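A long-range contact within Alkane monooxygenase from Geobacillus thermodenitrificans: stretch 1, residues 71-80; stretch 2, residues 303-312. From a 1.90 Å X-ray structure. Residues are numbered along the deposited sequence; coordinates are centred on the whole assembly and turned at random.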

ATOM      1  N   ASP A  71     -24.494   0.887   8.856  1.00 22.12           N
ATOM      2  CA  ASP A  71     -24.885   2.207   9.395  1.00 19.12           C
ATOM      3  C   ASP A  71     -23.835   2.928  10.236  1.00 21.00           C
ATOM      4  O   ASP A  71     -23.713   4.145  10.146  1.00 19.38           O
ATOM      5  CB  ASP A  71     -26.253   2.191  10.133  1.00 26.03           C
ATOM      6  CG  ASP A  71     -27.444   1.893   9.185  1.00 33.76           C
ATOM      7  OD1 ASP A  71     -27.291   1.822   7.943  1.00 33.61           O
ATOM      8  OD2 ASP A  71     -28.561   1.700   9.700  1.00 45.06           O
ATOM      9  N   THR A  72     -23.103   2.205  11.075  1.00 27.39           N
ATOM     10  CA  THR A  72     -22.002   2.831  11.828  1.00 26.77           C
ATOM     11  C   THR A  72     -20.902   3.357  10.895  1.00 20.95           C
ATOM     12  O   THR A  72     -20.447   4.496  11.040  1.00 18.70           O
ATOM     13  CB  THR A  72     -21.381   1.871  12.864  1.00 25.46           C
ATOM     14  OG1 THR A  72     -22.400   1.465  13.790  1.00 29.21           O
ATOM     15  CG2 THR A  72     -20.279   2.556  13.634  1.00 17.81           C
ATOM     16  N   ALA A  73     -20.482   2.523   9.935  1.00 21.83           N
ATOM     17  CA  ALA A  73     -19.491   2.948   8.940  1.00 18.71           C
ATOM     18  C   ALA A  73     -19.964   4.203   8.208  1.00 20.04           C
ATOM     19  O   ALA A  73     -19.194   5.149   8.021  1.00 21.60           O
ATOM     20  CB  ALA A  73     -19.221   1.822   7.965  1.00 17.34           C
ATOM     21  N   VAL A  74     -21.246   4.217   7.812  1.00 17.00           N
ATOM     22  CA  VAL A  74     -21.833   5.362   7.111  1.00 16.23           C
ATOM     23  C   VAL A  74     -21.786   6.616   8.017  1.00 18.87           C
ATOM     24  O   VAL A  74     -21.282   7.676   7.608  1.00 18.56           O
ATOM     25  CB  VAL A  74     -23.272   5.055   6.539  1.00 16.33           C
ATOM     26  CG1 VAL A  74     -23.924   6.321   6.042  1.00 19.18           C
ATOM     27  CG2 VAL A  74     -23.213   4.005   5.376  1.00 17.69           C
ATOM     28  N   ARG A  75     -22.267   6.491   9.265  1.00 24.23           N
ATOM     29  CA  ARG A  75     -22.325   7.649  10.196  1.00 26.14           C
ATOM     30  C   ARG A  75     -20.946   8.222  10.546  1.00 20.94           C
ATOM     31  O   ARG A  75     -20.757   9.432  10.708  1.00 20.22           O
ATOM     32  CB  ARG A  75     -23.049   7.249  11.499  1.00 33.79           C
ATOM     33  CG  ARG A  75     -23.361   8.407  12.472  1.00 46.48           C
ATOM     34  CD  ARG A  75     -24.463   7.987  13.511  1.00 39.23           C
ATOM     35  NE  ARG A  75     -24.444   6.537  13.755  1.00 48.06           N
ATOM     36  CZ  ARG A  75     -25.443   5.674  13.521  1.00 73.31           C
ATOM     37  NH1 ARG A  75     -26.642   6.072  13.080  1.00 40.06           N
ATOM     38  NH2 ARG A  75     -25.241   4.382  13.761  1.00 58.37           N
ATOM     39  N   GLU A  76     -19.991   7.320  10.714  1.00 23.83           N
ATOM     40  CA  GLU A  76     -18.644   7.691  11.161  1.00 14.45           C
ATOM     41  C   GLU A  76     -17.682   7.883   9.970  1.00 20.79           C
ATOM     42  O   GLU A  76     -16.478   8.066  10.173  1.00 21.20           O
ATOM     43  CB  GLU A  76     -18.104   6.569  12.053  1.00 21.37           C
ATOM     44  CG  GLU A  76     -18.910   6.326  13.318  1.00 36.04           C
ATOM     45  CD  GLU A  76     -18.425   7.146  14.508  1.00 44.16           C
ATOM     46  OE1 GLU A  76     -17.295   7.690  14.469  1.00 29.73           O
ATOM     47  OE2 GLU A  76     -19.183   7.228  15.496  1.00 40.39           O
ATOM     48  N   ALA A  77     -18.209   7.797   8.746  1.00 22.24           N
ATOM     49  CA  ALA A  77     -17.389   7.864   7.508  1.00 28.42           C
ATOM     50  C   ALA A  77     -16.198   6.865   7.458  1.00 26.84           C
ATOM     51  O   ALA A  77     -15.077   7.196   6.994  1.00 20.10           O
ATOM     52  CB  ALA A  77     -16.931   9.298   7.254  1.00 24.64           C
ATOM     53  N   VAL A  78     -16.462   5.653   7.916  1.00 14.61           N
ATOM     54  CA  VAL A  78     -15.461   4.575   7.978  1.00 12.77           C
ATOM     55  C   VAL A  78     -15.274   3.946   6.584  1.00 17.11           C
ATOM     56  O   VAL A  78     -15.885   2.934   6.252  1.00 14.10           O
ATOM     57  CB  VAL A  78     -15.833   3.514   9.098  1.00 19.46           C
ATOM     58  CG1 VAL A  78     -14.886   2.277   9.045  1.00 21.99           C
ATOM     59  CG2 VAL A  78     -15.803   4.169  10.482  1.00 20.59           C
ATOM     60  N   GLN A  79     -14.462   4.608   5.742  1.00 12.75           N
ATOM     61  CA  GLN A  79     -14.123   4.101   4.402  1.00 19.38           C
ATOM     62  C   GLN A  79     -15.318   4.047   3.444  1.00 26.36           C
ATOM     63  O   GLN A  79     -15.269   3.386   2.429  1.00 17.93           O
ATOM     64  CB  GLN A  79     -13.364   2.770   4.488  1.00 13.56           C
ATOM     65  CG  GLN A  79     -11.929   3.029   5.002  1.00 19.16           C
ATOM     66  CD  GLN A  79     -11.043   1.801   5.166  1.00 15.19           C
ATOM     67  OE1 GLN A  79     -11.090   0.858   4.375  1.00 14.69           O
ATOM     68  NE2 GLN A  79     -10.200   1.829   6.196  1.00 15.77           N
ATOM     69  N   ILE A  80     -16.387   4.763   3.816  1.00 19.05           N
ATOM     70  CA  ILE A  80     -17.554   5.039   2.962  1.00 16.66           C
ATOM     71  C   ILE A  80     -17.980   6.490   3.317  1.00 13.57           C
ATOM     72  O   ILE A  80     -18.024   6.859   4.480  1.00 15.53           O
ATOM     73  CB  ILE A  80     -18.689   3.956   3.119  1.00 22.19           C
ATOM     74  CG1 ILE A  80     -19.756   4.115   1.996  1.00 21.74           C
ATOM     75  CG2 ILE A  80     -19.271   3.959   4.580  1.00 18.68           C
ATOM     76  CD1 ILE A  80     -20.799   3.010   1.881  1.00 16.88           C
ATOM     77  N   TRP A 303     -11.039  10.676  19.025  1.00 22.68           N
ATOM     78  CA  TRP A 303     -10.959   9.251  18.677  1.00 26.30           C
ATOM     79  C   TRP A 303     -12.311   8.631  18.924  1.00 36.52           C
ATOM     80  O   TRP A 303     -12.826   8.713  20.053  1.00 26.42           O
ATOM     81  CB  TRP A 303      -9.923   8.564  19.547  1.00 28.93           C
ATOM     82  CG  TRP A 303      -9.440   7.181  19.138  1.00 35.25           C
ATOM     83  CD1 TRP A 303      -9.766   5.974  19.731  1.00 25.46           C
ATOM     84  CD2 TRP A 303      -8.464   6.881  18.134  1.00 28.61           C
ATOM     85  NE1 TRP A 303      -9.080   4.953  19.120  1.00 34.35           N
ATOM     86  CE2 TRP A 303      -8.264   5.482  18.148  1.00 28.42           C
ATOM     87  CE3 TRP A 303      -7.756   7.659  17.200  1.00 50.88           C
ATOM     88  CZ2 TRP A 303      -7.370   4.846  17.274  1.00 29.24           C
ATOM     89  CZ3 TRP A 303      -6.865   7.021  16.325  1.00 38.48           C
ATOM     90  CH2 TRP A 303      -6.682   5.630  16.376  1.00 31.90           C
ATOM     91  N   SER A 304     -12.894   8.048  17.866  1.00 22.85           N
ATOM     92  CA  SER A 304     -14.252   7.521  17.937  1.00 30.39           C
ATOM     93  C   SER A 304     -14.238   6.021  18.069  1.00 27.40           C
ATOM     94  O   SER A 304     -14.008   5.305  17.100  1.00 25.67           O
ATOM     95  CB  SER A 304     -15.095   7.901  16.720  1.00 35.32           C
ATOM     96  OG  SER A 304     -16.412   7.375  16.874  1.00 36.85           O
ATOM     97  N   LEU A 305     -14.510   5.550  19.283  1.00 26.98           N
ATOM     98  CA  LEU A 305     -14.588   4.115  19.552  1.00 25.65           C
ATOM     99  C   LEU A 305     -15.516   3.385  18.571  1.00 29.14           C
ATOM    100  O   LEU A 305     -15.192   2.301  18.097  1.00 22.41           O
ATOM    101  CB  LEU A 305     -15.020   3.872  21.007  1.00 29.08           C
ATOM    102  CG  LEU A 305     -14.788   2.482  21.616  1.00 40.30           C
ATOM    103  CD1 LEU A 305     -16.048   1.679  21.666  1.00 36.40           C
ATOM    104  CD2 LEU A 305     -13.647   1.685  20.936  1.00 46.76           C
ATOM    105  N   GLU A 306     -16.674   3.978  18.282  1.00 25.86           N
ATOM    106  CA  GLU A 306     -17.662   3.344  17.425  1.00 27.67           C
ATOM    107  C   GLU A 306     -17.172   3.163  15.966  1.00 24.22           C
ATOM    108  O   GLU A 306     -17.382   2.117  15.343  1.00 21.01           O
ATOM    109  CB  GLU A 306     -18.965   4.149  17.502  1.00 26.68           C
ATOM    110  CG  GLU A 306     -20.219   3.313  17.335  1.00 74.06           C
ATOM    111  CD  GLU A 306     -20.584   2.416  18.544  1.00 28.46           C
ATOM    112  OE1 GLU A 306     -21.446   1.544  18.373  1.00 51.20           O
ATOM    113  OE2 GLU A 306     -20.029   2.550  19.637  1.00 32.83           O
ATOM    114  N   GLY A 307     -16.491   4.180  15.445  1.00 26.34           N
ATOM    115  CA  GLY A 307     -15.843   4.075  14.145  1.00 23.44           C
ATOM    116  C   GLY A 307     -14.795   2.982  14.118  1.00 19.70           C
ATOM    117  O   GLY A 307     -14.783   2.146  13.213  1.00 17.41           O
ATOM    118  N   HIS A 308     -13.952   2.944  15.155  1.00 18.55           N
ATOM    119  CA  HIS A 308     -13.006   1.819  15.268  1.00 24.14           C
ATOM    120  C   HIS A 308     -13.634   0.453  15.386  1.00 17.06           C
ATOM    121  O   HIS A 308     -13.147  -0.482  14.790  1.00 17.90           O
ATOM    122  CB  HIS A 308     -11.998   2.054  16.375  1.00 21.13           C
ATOM    123  CG  HIS A 308     -11.171   3.268  16.126  1.00 28.41           C
ATOM    124  ND1 HIS A 308     -10.087   3.257  15.285  1.00 25.91           N
ATOM    125  CD2 HIS A 308     -11.319   4.547  16.537  1.00 24.87           C
ATOM    126  CE1 HIS A 308      -9.566   4.465  15.227  1.00 28.22           C
ATOM    127  NE2 HIS A 308     -10.298   5.268  15.976  1.00 23.67           N
ATOM    128  N   LEU A 309     -14.737   0.334  16.123  1.00 21.99           N
ATOM    129  CA  LEU A 309     -15.442  -0.956  16.153  1.00 22.94           C
ATOM    130  C   LEU A 309     -15.899  -1.394  14.767  1.00 16.67           C
ATOM    131  O   LEU A 309     -15.806  -2.580  14.414  1.00 25.78           O
ATOM    132  CB  LEU A 309     -16.626  -0.909  17.132  1.00 33.81           C
ATOM    133  CG  LEU A 309     -16.608  -1.343  18.605  1.00 49.45           C
ATOM    134  CD1 LEU A 309     -15.321  -1.897  19.147  1.00 29.18           C
ATOM    135  CD2 LEU A 309     -17.187  -0.236  19.475  1.00 29.47           C
ATOM    136  N   ALA A 310     -16.409  -0.451  13.978  1.00 27.20           N
ATOM    137  CA  ALA A 310     -16.846  -0.750  12.609  1.00 17.42           C
ATOM    138  C   ALA A 310     -15.670  -1.256  11.766  1.00 21.34           C
ATOM    139  O   ALA A 310     -15.800  -2.262  11.047  1.00 22.42           O
ATOM    140  CB  ALA A 310     -17.518   0.494  11.949  1.00 15.67           C
ATOM    141  N   HIS A 311     -14.521  -0.594  11.909  1.00 16.71           N
ATOM    142  CA  HIS A 311     -13.317  -0.949  11.136  1.00 22.21           C
ATOM    143  C   HIS A 311     -12.831  -2.338  11.503  1.00 18.35           C
ATOM    144  O   HIS A 311     -12.534  -3.154  10.643  1.00 24.79           O
ATOM    145  CB  HIS A 311     -12.203   0.068  11.401  1.00 18.36           C
ATOM    146  CG  HIS A 311     -11.069  -0.019  10.435  1.00 15.95           C
ATOM    147  ND1 HIS A 311     -10.210   1.031  10.197  1.00 25.77           N
ATOM    148  CD2 HIS A 311     -10.663  -1.024   9.621  1.00 27.43           C
ATOM    149  CE1 HIS A 311      -9.315   0.672   9.294  1.00 18.78           C
ATOM    150  NE2 HIS A 311      -9.580  -0.562   8.914  1.00 34.50           N
ATOM    151  N   TYR A 312     -12.760  -2.581  12.805  1.00 23.62           N
ATOM    152  CA  TYR A 312     -12.380  -3.870  13.368  1.00 19.05           C
ATOM    153  C   TYR A 312     -13.279  -4.977  12.848  1.00 21.23           C
ATOM    154  O   TYR A 312     -12.790  -6.035  12.486  1.00 28.89           O
ATOM    155  CB  TYR A 312     -12.417  -3.794  14.896  1.00 18.35           C
ATOM    156  CG  TYR A 312     -12.005  -5.068  15.613  1.00 33.86           C
ATOM    157  CD1 TYR A 312     -10.681  -5.280  16.002  1.00 33.62           C
ATOM    158  CD2 TYR A 312     -12.955  -6.068  15.905  1.00 33.89           C
ATOM    159  CE1 TYR A 312     -10.305  -6.461  16.683  1.00 33.36           C
ATOM    160  CE2 TYR A 312     -12.601  -7.237  16.556  1.00 34.44           C
ATOM    161  CZ  TYR A 312     -11.287  -7.430  16.948  1.00 49.09           C
ATOM    162  OH  TYR A 312     -10.975  -8.602  17.608  1.00 33.94           O
TER
HETATM  163  O   HOH W   1      -7.882  -0.568   6.509  1.00 28.74           O

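The two stretches lie more than 220 residues apart in sequence, yet their backbones come close. Stretch 1 begins with a short helix, residues 71-75, and stretch 2 carries a helix that starts at Leu305 and runs on past Tyr312. Their axes approach to 8.8 Å at an angle of 128°, so the helices cross obliquely, more opposed than aligned, and the register reflects this: the CA of Ala73 lies 5.8 Å from the CA of Ala310, and the CA of Glu76 lies 5.5 Å from the CA of Gly307. The first helix finishes in a Schellman motif, in which Ala77 adopts positive phi while Val78 N bonds to Ala73 O at 2.8 Å and Ala77 N to Val74 O at 3.3 Å. This turn redirects the chain so that Val78 and Gln79 continue along the second helix.

The one direct hydrogen bond across the stretches is short: Ser304 OG donates to Glu76 OE1 at 2.6 Å. Ser304 occupies the N-cap position, and Glu76, with chi1 in the m well, brings its carboxylate to the start of the helix, with Glu76 CD 3.7 Å from Gly307 N. An acid suits this end, where the helix dipole is positive. Gly307 suits the crowding here, since an ideal CB would lie a tight 3.2 Å from Glu76 OE1.

Beyond this polar end the contact becomes largely apolar. Thr72, buried and with chi1 in the m well, sets its methyl CG2 3.4 Å from Glu306 O and 3.8 Å from Ala310 CB. Its methyl thus packs on the helix, while Glu306 O keeps its backbone partner, Ala310 N, at 3.1 Å. The small side chain of Ala310 points toward stretch 1 and fits close to its backbone, with Ala310 CB 4.1 Å from Ala73 N. Val78 fills the neighbouring space with both branches: Val78 CG2 lies 3.5 Å from Gly307 O, both Val78 CG1 and CG2 lie 4.3 Å from Ala310 CB, and Val78 CG1 lies 4.2 Å from His311 CB. A compact branched side chain covers this helix surface without needing a polar partner.

At the far end the contact turns polar again. Gln79, extended at chi2, brings NE2 to 3.4 Å from His311 CE1, approaching the ring obliquely. An amide that can donate and a ring nitrogen suit a shared water: its oxygen lies 2.9 Å from His311 NE2 and accepts a weak bond from Gln79 NE2 at 3.3 Å. In all, 380 Å² is buried, summed over both stretches.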